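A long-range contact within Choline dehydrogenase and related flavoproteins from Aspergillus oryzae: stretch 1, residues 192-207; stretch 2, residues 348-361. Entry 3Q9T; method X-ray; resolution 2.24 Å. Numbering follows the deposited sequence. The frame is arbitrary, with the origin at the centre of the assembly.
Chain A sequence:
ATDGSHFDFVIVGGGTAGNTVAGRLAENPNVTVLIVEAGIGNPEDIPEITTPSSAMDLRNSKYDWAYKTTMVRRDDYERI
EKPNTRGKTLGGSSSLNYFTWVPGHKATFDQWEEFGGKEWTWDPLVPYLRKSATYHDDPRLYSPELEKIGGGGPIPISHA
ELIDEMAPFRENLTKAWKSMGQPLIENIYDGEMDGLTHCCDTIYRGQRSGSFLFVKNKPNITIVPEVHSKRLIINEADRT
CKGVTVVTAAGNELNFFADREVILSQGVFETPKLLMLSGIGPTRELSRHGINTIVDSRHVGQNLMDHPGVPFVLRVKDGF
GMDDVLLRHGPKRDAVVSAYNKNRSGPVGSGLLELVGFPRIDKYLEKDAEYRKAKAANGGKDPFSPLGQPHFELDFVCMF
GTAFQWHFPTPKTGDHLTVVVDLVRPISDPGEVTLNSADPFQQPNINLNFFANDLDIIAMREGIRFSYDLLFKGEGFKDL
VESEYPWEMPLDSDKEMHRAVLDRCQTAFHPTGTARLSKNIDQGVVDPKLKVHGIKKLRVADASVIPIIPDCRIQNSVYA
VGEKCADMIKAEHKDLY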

ATOM      1  N   GLU A 192       4.663 -29.814 -23.034  1.00 24.82           N
ATOM      2  CA  GLU A 192       5.372 -28.826 -23.828  1.00 29.41           C
ATOM      3  C   GLU A 192       4.434 -27.663 -23.985  1.00 24.52           C
ATOM      4  O   GLU A 192       3.235 -27.865 -24.193  1.00 22.56           O
ATOM      5  CB  GLU A 192       5.682 -29.366 -25.231  1.00 29.91           C
ATOM      6  CG  GLU A 192       6.352 -30.708 -25.255  1.00 45.19           C
ATOM      7  CD  GLU A 192       7.841 -30.591 -25.445  1.00 57.64           C
ATOM      8  OE1 GLU A 192       8.372 -31.299 -26.329  1.00 52.38           O
ATOM      9  OE2 GLU A 192       8.472 -29.793 -24.711  1.00 57.88           O
ATOM     10  N   MET A 193       4.963 -26.449 -23.924  1.00 20.10           N
ATOM     11  CA  MET A 193       4.088 -25.287 -24.058  1.00 31.36           C
ATOM     12  C   MET A 193       4.712 -24.057 -24.730  1.00 28.70           C
ATOM     13  O   MET A 193       4.174 -22.962 -24.621  1.00 38.14           O
ATOM     14  CB  MET A 193       3.472 -24.927 -22.698  1.00 32.07           C
ATOM     15  CG  MET A 193       4.475 -24.861 -21.541  1.00 30.86           C
ATOM     16  SD  MET A 193       3.644 -24.858 -19.920  1.00 26.42           S
ATOM     17  CE  MET A 193       2.491 -23.506 -20.155  1.00 19.89           C
ATOM     18  N   ASP A 194       5.806 -24.235 -25.461  1.00 24.83           N
ATOM     19  CA  ASP A 194       6.463 -23.091 -26.109  1.00 27.33           C
ATOM     20  C   ASP A 194       5.671 -22.492 -27.287  1.00 28.02           C
ATOM     21  O   ASP A 194       5.542 -23.112 -28.337  1.00 24.73           O
ATOM     22  CB  ASP A 194       7.875 -23.477 -26.566  1.00 18.45           C
ATOM     23  CG  ASP A 194       8.680 -22.284 -27.042  1.00 23.13           C
ATOM     24  OD1 ASP A 194       8.483 -21.166 -26.526  1.00 26.44           O
ATOM     25  OD2 ASP A 194       9.526 -22.463 -27.934  1.00 35.13           O
ATOM     26  N   GLY A 195       5.149 -21.279 -27.112  1.00 24.99           N
ATOM     27  CA  GLY A 195       4.496 -20.586 -28.210  1.00 22.26           C
ATOM     28  C   GLY A 195       3.178 -19.886 -27.914  1.00 23.47           C
ATOM     29  O   GLY A 195       2.701 -19.855 -26.774  1.00 20.85           O
ATOM     30  N   LEU A 196       2.586 -19.326 -28.964  1.00 20.49           N
ATOM     31  CA  LEU A 196       1.276 -18.704 -28.896  1.00 19.49           C
ATOM     32  C   LEU A 196       0.205 -19.742 -29.220  1.00 26.62           C
ATOM     33  O   LEU A 196       0.293 -20.427 -30.237  1.00 22.24           O
ATOM     34  CB  LEU A 196       1.194 -17.554 -29.892  1.00 20.46           C
ATOM     35  CG  LEU A 196      -0.097 -16.743 -29.828  1.00 23.98           C
ATOM     36  CD1 LEU A 196      -0.120 -15.855 -28.574  1.00 20.29           C
ATOM     37  CD2 LEU A 196      -0.251 -15.912 -31.094  1.00 17.10           C
ATOM     38  N   THR A 197      -0.805 -19.848 -28.354  1.00 22.23           N
ATOM     39  CA  THR A 197      -1.809 -20.895 -28.470  1.00 24.02           C
ATOM     40  C   THR A 197      -3.241 -20.357 -28.404  1.00 21.95           C
ATOM     41  O   THR A 197      -3.486 -19.280 -27.855  1.00 19.84           O
ATOM     42  CB  THR A 197      -1.618 -21.964 -27.358  1.00 21.67           C
ATOM     43  OG1 THR A 197      -2.393 -23.137 -27.662  1.00 18.41           O
ATOM     44  CG2 THR A 197      -2.027 -21.419 -26.000  1.00 14.67           C
ATOM     45  N   HIS A 198      -4.182 -21.107 -28.969  1.00 18.23           N
ATOM     46  CA  HIS A 198      -5.597 -20.830 -28.759  1.00 17.78           C
ATOM     47  C   HIS A 198      -6.027 -21.548 -27.474  1.00 21.49           C
ATOM     48  O   HIS A 198      -6.139 -22.784 -27.445  1.00 16.04           O
ATOM     49  CB  HIS A 198      -6.441 -21.319 -29.940  1.00 23.52           C
ATOM     50  CG  HIS A 198      -6.358 -20.448 -31.155  1.00 19.43           C
ATOM     51  ND1 HIS A 198      -5.425 -20.645 -32.151  1.00 16.54           N
ATOM     52  CD2 HIS A 198      -7.105 -19.386 -31.541  1.00 23.42           C
ATOM     53  CE1 HIS A 198      -5.594 -19.737 -33.093  1.00 19.54           C
ATOM     54  NE2 HIS A 198      -6.600 -18.954 -32.744  1.00 24.33           N
ATOM     55  N   CYS A 199      -6.252 -20.778 -26.412  1.00 18.86           N
ATOM     56  CA  CYS A 199      -6.489 -21.354 -25.083  1.00 20.31           C
ATOM     57  C   CYS A 199      -7.840 -22.028 -24.958  1.00 18.16           C
ATOM     58  O   CYS A 199      -8.809 -21.653 -25.630  1.00 18.21           O
ATOM     59  CB  CYS A 199      -6.353 -20.289 -23.980  1.00 20.13           C
ATOM     60  SG  CYS A 199      -7.472 -18.894 -24.118  1.00 20.25           S
ATOM     61  N   CYS A 200      -7.899 -23.032 -24.089  1.00 17.30           N
ATOM     62  CA  CYS A 200      -9.173 -23.615 -23.695  1.00 17.89           C
ATOM     63  C   CYS A 200      -9.688 -22.965 -22.423  1.00 19.75           C
ATOM     64  O   CYS A 200      -8.948 -22.302 -21.714  1.00 20.12           O
ATOM     65  CB  CYS A 200      -9.050 -25.120 -23.495  1.00 24.97           C
ATOM     66  SG  CYS A 200      -8.678 -25.999 -25.011  1.00 29.95           S
ATOM     67  N   ASP A 201     -10.959 -23.184 -22.130  1.00 19.06           N
ATOM     68  CA  ASP A 201     -11.605 -22.452 -21.074  1.00 20.79           C
ATOM     69  C   ASP A 201     -12.645 -23.287 -20.368  1.00 20.83           C
ATOM     70  O   ASP A 201     -13.227 -24.190 -20.962  1.00 24.76           O
ATOM     71  CB  ASP A 201     -12.276 -21.221 -21.660  1.00 19.76           C
ATOM     72  CG  ASP A 201     -11.290 -20.147 -22.009  1.00 23.96           C
ATOM     73  OD1 ASP A 201     -10.973 -19.989 -23.207  1.00 24.99           O
ATOM     74  OD2 ASP A 201     -10.822 -19.467 -21.069  1.00 25.02           O
ATOM     75  N   THR A 202     -12.895 -22.962 -19.103  1.00 25.55           N
ATOM     76  CA  THR A 202     -14.031 -23.540 -18.381  1.00 19.92           C
ATOM     77  C   THR A 202     -15.295 -22.757 -18.742  1.00 24.51           C
ATOM     78  O   THR A 202     -16.017 -22.237 -17.869  1.00 24.75           O
ATOM     79  CB  THR A 202     -13.805 -23.590 -16.858  1.00 24.86           C
ATOM     80  OG1 THR A 202     -13.279 -22.333 -16.398  1.00 20.92           O
ATOM     81  CG2 THR A 202     -12.825 -24.733 -16.503  1.00 16.56           C
ATOM     82  N   ILE A 203     -15.533 -22.676 -20.050  1.00 20.25           N
ATOM     83  CA  ILE A 203     -16.743 -22.080 -20.617  1.00 20.40           C
ATOM     84  C   ILE A 203     -17.281 -23.013 -21.709  1.00 24.16           C
ATOM     85  O   ILE A 203     -16.508 -23.610 -22.464  1.00 20.46           O
ATOM     86  CB  ILE A 203     -16.444 -20.697 -21.227  1.00 19.94           C
ATOM     87  CG1 ILE A 203     -15.905 -19.742 -20.138  1.00 17.25           C
ATOM     88  CG2 ILE A 203     -17.692 -20.132 -21.890  1.00 21.80           C
ATOM     89  CD1 ILE A 203     -15.330 -18.441 -20.654  1.00 19.81           C
ATOM     90  N   TYR A 204     -18.598 -23.164 -21.774  1.00 20.93           N
ATOM     91  CA  TYR A 204     -19.217 -23.942 -22.841  1.00 26.96           C
ATOM     92  C   TYR A 204     -20.621 -23.435 -23.090  1.00 27.47           C
ATOM     93  O   TYR A 204     -21.392 -23.218 -22.147  1.00 30.21           O
ATOM     94  CB  TYR A 204     -19.226 -25.437 -22.523  1.00 25.30           C
ATOM     95  CG  TYR A 204     -19.731 -26.309 -23.655  1.00 30.30           C
ATOM     96  CD1 TYR A 204     -19.158 -26.237 -24.920  1.00 32.81           C
ATOM     97  CD2 TYR A 204     -20.766 -27.219 -23.457  1.00 33.65           C
ATOM     98  CE1 TYR A 204     -19.611 -27.028 -25.962  1.00 34.78           C
ATOM     99  CE2 TYR A 204     -21.229 -28.021 -24.494  1.00 35.76           C
ATOM    100  CZ  TYR A 204     -20.643 -27.920 -25.740  1.00 39.62           C
ATOM    101  OH  TYR A 204     -21.081 -28.711 -26.771  1.00 39.55           O
ATOM    102  N   ARG A 205     -20.942 -23.242 -24.364  1.00 27.10           N
ATOM    103  CA  ARG A 205     -22.181 -22.581 -24.741  1.00 24.96           C
ATOM    104  C   ARG A 205     -22.394 -21.362 -23.868  1.00 25.90           C
ATOM    105  O   ARG A 205     -23.473 -21.189 -23.295  1.00 29.53           O
ATOM    106  CB  ARG A 205     -23.358 -23.544 -24.601  1.00 34.27           C
ATOM    107  CG  ARG A 205     -23.405 -24.621 -25.684  1.00 40.82           C
ATOM    108  CD  ARG A 205     -24.471 -25.647 -25.352  1.00 52.72           C
ATOM    109  NE  ARG A 205     -25.371 -25.915 -26.472  1.00 79.38           N
ATOM    110  CZ  ARG A 205     -26.520 -25.279 -26.691  1.00 83.36           C
ATOM    111  NH1 ARG A 205     -26.928 -24.316 -25.870  1.00 69.04           N
ATOM    112  NH2 ARG A 205     -27.266 -25.607 -27.740  1.00 80.32           N
ATOM    113  N   GLY A 206     -21.353 -20.534 -23.748  1.00 22.82           N
ATOM    114  CA  GLY A 206     -21.446 -19.253 -23.052  1.00 18.87           C
ATOM    115  C   GLY A 206     -21.895 -19.317 -21.596  1.00 23.22           C
ATOM    116  O   GLY A 206     -22.412 -18.354 -21.040  1.00 24.59           O
ATOM    117  N   GLN A 207     -21.706 -20.465 -20.970  1.00 23.50           N
ATOM    118  CA  GLN A 207     -21.987 -20.592 -19.551  1.00 30.49           C
ATOM    119  C   GLN A 207     -20.704 -20.967 -18.831  1.00 25.41           C
ATOM    120  O   GLN A 207     -19.915 -21.749 -19.352  1.00 23.91           O
ATOM    121  CB  GLN A 207     -23.066 -21.658 -19.307  1.00 31.78           C
ATOM    122  CG  GLN A 207     -24.470 -21.262 -19.776  1.00 39.16           C
ATOM    123  CD  GLN A 207     -25.431 -21.037 -18.622  1.00 48.27           C
ATOM    124  OE1 GLN A 207     -26.242 -20.104 -18.645  1.00 54.04           O
ATOM    125  NE2 GLN A 207     -25.344 -21.890 -17.601  1.00 51.03           N
TER
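Stretch 2 348-361: VGSGLLELVGFPRI

Stretch 2 lies along stretch 1 as an antiparallel β-partner. It starts with Val348 and Gly349, the end of a 3-10 segment that begins earlier in the chain, passes through a loop in which Leu352 takes a positive phi, and is extended through Leu355, Val356, Gly357 and Phe358. This strand runs against strand 195-198 with 153° between their N-to-C directions and a closest axial approach of 4.6 Å. The register is simple: Phe358 faces Gly195, Gly357 faces Leu196, Val356 faces Thr197 and Leu355 faces His198. Together the two stretches bury 803 Å², summed over both sides.

Backbone hydrogen bonds set that register. Gly195 and Phe358 form a reciprocal pair, with Phe358 N 2.8 Å from Gly195 O and Gly195 N 3.3 Å from Phe358 O. Two residues along, Thr197 and Val356 repeat the pattern: Thr197 N to Val356 O is 2.8 Å and Val356 N to Thr197 O is 3.0 Å. The ladder then loosens, since the bond from Cys199 N to Glu354 O is weak at 3.3 Å. Between the bonded pairs, CA-H...O contacts fill in, such as Leu196 CA to Val356 O and Leu355 CA to Thr197 O, both 3.5 Å.

The alternation of the strands sorts the apolar contacts onto two faces. On the face carrying Thr197, Val356 and Phe358, Phe358 has the largest area covered by the other stretch, 98 Å² for the whole residue. Met193 CE lies over one face of its ring, 3.7 Å from the centroid of the Phe358 ring, a CH-pi contact, while Thr197 CG2 meets the ring edge 4.0 Å from Phe358 CE1. Farther along, Cys199 CB packs 3.8 Å from Val356 CG2. On the other face, Leu355 CD2 sits almost squarely over the His198 ring, 3.8 Å from the His198 ring centroid and 12° off its normal. Leu196 CD1 comes within 4.2 Å of Leu355 CB and 3.8 Å of Gly357 N, beside the face of Gly357 that carries no side chain.

The glycines serve different ends. Gly195, with a phi of 136°, answers to its own backbone, since a CB there would jam against the preceding carbonyl oxygen. Glycine matters to the contact itself where stretch 1 reverses in a type I' turn from Tyr204 to Gln207: Gly206 meets Gly349 with their CA atoms 4.0 Å apart, and a CB on Gly349 would fall 2.9 Å from Gly206 CA. A CB on Gly351 would likewise clash with Ile203 CD1, which rests 3.8 Å from Gly351 N.

Water completes the polar edges. Asp194 OD1 and Phe358 O are both acceptors, so water 1 joins them by donating to each, at 2.9 Å to Asp194 OD1 and 2.6 Å to Phe358 O. Water 2 donates to Asp194 OD1 at 2.8 Å and accepts from Arg360 N at 2.9 Å. Where the ladder weakens, water 3 bridges Cys199 O and Glu354 O, at 2.9 Å and 2.7 Å respectively.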

ATOM      1  N   VAL A 348     -21.274 -11.635 -25.008  1.00 18.22           N
ATOM      2  CA  VAL A 348     -21.598 -11.679 -23.586  1.00 19.23           C
ATOM      3  C   VAL A 348     -21.152 -13.011 -22.955  1.00 23.88           C
ATOM      4  O   VAL A 348     -20.809 -13.058 -21.775  1.00 19.53           O
ATOM      5  CB  VAL A 348     -23.084 -11.450 -23.321  1.00 24.40           C
ATOM      6  CG1 VAL A 348     -23.413 -11.722 -21.844  1.00 22.61           C
ATOM      7  CG2 VAL A 348     -23.501 -10.014 -23.739  1.00 18.53           C
ATOM      8  N   GLY A 349     -21.133 -14.083 -23.747  1.00 20.32           N
ATOM      9  CA  GLY A 349     -20.707 -15.377 -23.247  1.00 20.40           C
ATOM     10  C   GLY A 349     -19.204 -15.589 -23.311  1.00 23.50           C
ATOM     11  O   GLY A 349     -18.710 -16.668 -23.010  1.00 22.10           O
ATOM     12  N   SER A 350     -18.473 -14.551 -23.703  1.00 25.33           N
ATOM     13  CA  SER A 350     -17.030 -14.653 -23.855  1.00 22.43           C
ATOM     14  C   SER A 350     -16.232 -14.338 -22.574  1.00 26.23           C
ATOM     15  O   SER A 350     -16.595 -13.451 -21.791  1.00 24.18           O
ATOM     16  CB  SER A 350     -16.562 -13.741 -24.994  1.00 23.91           C
ATOM     17  OG  SER A 350     -15.155 -13.834 -25.147  1.00 24.04           O
ATOM     18  N   GLY A 351     -15.138 -15.069 -22.382  1.00 25.36           N
ATOM     19  CA  GLY A 351     -14.186 -14.782 -21.318  1.00 25.65           C
ATOM     20  C   GLY A 351     -13.113 -13.781 -21.730  1.00 28.28           C
ATOM     21  O   GLY A 351     -12.228 -13.461 -20.930  1.00 24.22           O
ATOM     22  N   LEU A 352     -13.173 -13.319 -22.983  1.00 24.22           N
ATOM     23  CA  LEU A 352     -12.356 -12.196 -23.480  1.00 20.67           C
ATOM     24  C   LEU A 352     -10.863 -12.469 -23.608  1.00 17.67           C
ATOM     25  O   LEU A 352     -10.093 -11.562 -23.875  1.00 24.74           O
ATOM     26  CB  LEU A 352     -12.570 -10.933 -22.634  1.00 20.24           C
ATOM     27  CG  LEU A 352     -14.025 -10.615 -22.296  1.00 25.86           C
ATOM     28  CD1 LEU A 352     -14.133  -9.436 -21.318  1.00 34.66           C
ATOM     29  CD2 LEU A 352     -14.823 -10.356 -23.566  1.00 16.82           C
ATOM     30  N   LEU A 353     -10.458 -13.717 -23.437  1.00 20.41           N
ATOM     31  CA  LEU A 353      -9.069 -14.082 -23.614  1.00 19.62           C
ATOM     32  C   LEU A 353      -9.079 -15.259 -24.578  1.00 22.23           C
ATOM     33  O   LEU A 353      -9.652 -16.291 -24.252  1.00 19.14           O
ATOM     34  CB  LEU A 353      -8.484 -14.525 -22.274  1.00 16.54           C
ATOM     35  CG  LEU A 353      -6.984 -14.381 -21.994  1.00 27.59           C
ATOM     36  CD1 LEU A 353      -6.540 -15.309 -20.861  1.00 16.18           C
ATOM     37  CD2 LEU A 353      -6.111 -14.556 -23.237  1.00 14.86           C
ATOM     38  N   GLU A 354      -8.455 -15.118 -25.750  1.00 18.63           N
ATOM     39  CA  GLU A 354      -8.548 -16.166 -26.788  1.00 20.65           C
ATOM     40  C   GLU A 354      -7.198 -16.668 -27.265  1.00 21.80           C
ATOM     41  O   GLU A 354      -7.071 -17.823 -27.680  1.00 15.99           O
ATOM     42  CB  GLU A 354      -9.363 -15.682 -27.990  1.00 14.38           C
ATOM     43  CG  GLU A 354     -10.801 -15.300 -27.630  1.00 16.65           C
ATOM     44  CD  GLU A 354     -11.542 -14.648 -28.778  1.00 22.23           C
ATOM     45  OE1 GLU A 354     -10.846 -14.089 -29.657  1.00 18.29           O
ATOM     46  OE2 GLU A 354     -12.802 -14.698 -28.804  1.00 19.36           O
ATOM     47  N   LEU A 355      -6.214 -15.773 -27.240  1.00 17.37           N
ATOM     48  CA  LEU A 355      -4.841 -16.114 -27.552  1.00 17.58           C
ATOM     49  C   LEU A 355      -3.976 -15.878 -26.325  1.00 21.27           C
ATOM     50  O   LEU A 355      -4.064 -14.828 -25.661  1.00 18.77           O
ATOM     51  CB  LEU A 355      -4.325 -15.278 -28.729  1.00 21.31           C
ATOM     52  CG  LEU A 355      -4.938 -15.651 -30.075  1.00 22.86           C
ATOM     53  CD1 LEU A 355      -4.792 -14.524 -31.076  1.00 25.37           C
ATOM     54  CD2 LEU A 355      -4.346 -16.967 -30.609  1.00 20.86           C
ATOM     55  N   VAL A 356      -3.119 -16.850 -26.053  1.00 17.06           N
ATOM     56  CA  VAL A 356      -2.251 -16.824 -24.893  1.00 18.05           C
ATOM     57  C   VAL A 356      -0.854 -17.267 -25.306  1.00 19.34           C
ATOM     58  O   VAL A 356      -0.701 -18.271 -26.030  1.00 18.16           O
ATOM     59  CB  VAL A 356      -2.787 -17.776 -23.776  1.00 18.31           C
ATOM     60  CG1 VAL A 356      -1.761 -17.942 -22.669  1.00 17.64           C
ATOM     61  CG2 VAL A 356      -4.129 -17.282 -23.237  1.00 14.73           C
ATOM     62  N   GLY A 357       0.162 -16.546 -24.828  1.00 18.15           N
ATOM     63  CA  GLY A 357       1.539 -16.837 -25.201  1.00 17.06           C
ATOM     64  C   GLY A 357       2.441 -17.358 -24.089  1.00 18.53           C
ATOM     65  O   GLY A 357       2.429 -16.862 -22.962  1.00 19.73           O
ATOM     66  N   PHE A 358       3.243 -18.364 -24.408  1.00 16.66           N
ATOM     67  CA  PHE A 358       4.168 -18.928 -23.425  1.00 22.34           C
ATOM     68  C   PHE A 358       5.616 -18.891 -23.921  1.00 16.61           C
ATOM     69  O   PHE A 358       6.177 -19.909 -24.317  1.00 20.54           O
ATOM     70  CB  PHE A 358       3.744 -20.354 -23.050  1.00 22.43           C
ATOM     71  CG  PHE A 358       2.379 -20.434 -22.412  1.00 22.76           C
ATOM     72  CD1 PHE A 358       1.267 -20.764 -23.161  1.00 13.82           C
ATOM     73  CD2 PHE A 358       2.212 -20.162 -21.057  1.00 21.72           C
ATOM     74  CE1 PHE A 358       0.016 -20.838 -22.564  1.00 18.91           C
ATOM     75  CE2 PHE A 358       0.974 -20.242 -20.460  1.00 14.36           C
ATOM     76  CZ  PHE A 358      -0.126 -20.575 -21.214  1.00 22.49           C
ATOM     77  N   PRO A 359       6.227 -17.704 -23.898  1.00 17.92           N
ATOM     78  CA  PRO A 359       7.561 -17.546 -24.473  1.00 18.67           C
ATOM     79  C   PRO A 359       8.663 -17.724 -23.447  1.00 21.02           C
ATOM     80  O   PRO A 359       8.416 -17.670 -22.246  1.00 21.50           O
ATOM     81  CB  PRO A 359       7.551 -16.090 -24.913  1.00 21.08           C
ATOM     82  CG  PRO A 359       6.742 -15.421 -23.837  1.00 21.01           C
ATOM     83  CD  PRO A 359       5.637 -16.407 -23.517  1.00 18.46           C
ATOM     84  N   ARG A 360       9.870 -17.963 -23.937  1.00 20.53           N
ATOM     85  CA  ARG A 360      11.073 -17.730 -23.159  1.00 21.85           C
ATOM     86  C   ARG A 360      11.635 -16.407 -23.670  1.00 22.95           C
ATOM     87  O   ARG A 360      11.286 -15.954 -24.764  1.00 23.72           O
ATOM     88  CB  ARG A 360      12.092 -18.864 -23.328  1.00 21.09           C
ATOM     89  CG  ARG A 360      11.650 -20.185 -22.676  1.00 20.95           C
ATOM     90  CD  ARG A 360      12.742 -21.253 -22.747  1.00 25.90           C
ATOM     91  NE  ARG A 360      13.967 -20.824 -22.079  1.00 23.60           N
ATOM     92  CZ  ARG A 360      14.308 -21.183 -20.849  1.00 19.61           C
ATOM     93  NH1 ARG A 360      13.518 -21.994 -20.153  1.00 23.90           N
ATOM     94  NH2 ARG A 360      15.435 -20.740 -20.313  1.00 17.94           N
ATOM     95  N   ILE A 361      12.483 -15.771 -22.874  1.00 19.85           N
ATOM     96  CA  ILE A 361      13.023 -14.475 -23.250  1.00 19.16           C
ATOM     97  C   ILE A 361      14.509 -14.458 -22.963  1.00 20.83           C
ATOM     98  O   ILE A 361      15.069 -13.453 -22.518  1.00 19.05           O
ATOM     99  CB  ILE A 361      12.306 -13.337 -22.506  1.00 20.65           C
ATOM    100  CG1 ILE A 361      12.510 -13.473 -20.999  1.00 13.66           C
ATOM    101  CG2 ILE A 361      10.804 -13.331 -22.838  1.00 12.74           C
ATOM    102  CD1 ILE A 361      12.371 -12.144 -20.281  1.00 14.13           C
TER
HETATM  103  O   HOH W   1       8.327 -21.235 -23.647  1.00 21.03           O
HETATM  104  O   HOH W   2      10.279 -19.000 -26.580  1.00 22.45           O
HETATM  105  O   HOH W   3      -8.693 -19.913 -27.893  1.00 19.23           O
HETATM  106  O   HOH W   4      -9.079 -17.683 -21.343  1.00 20.45           O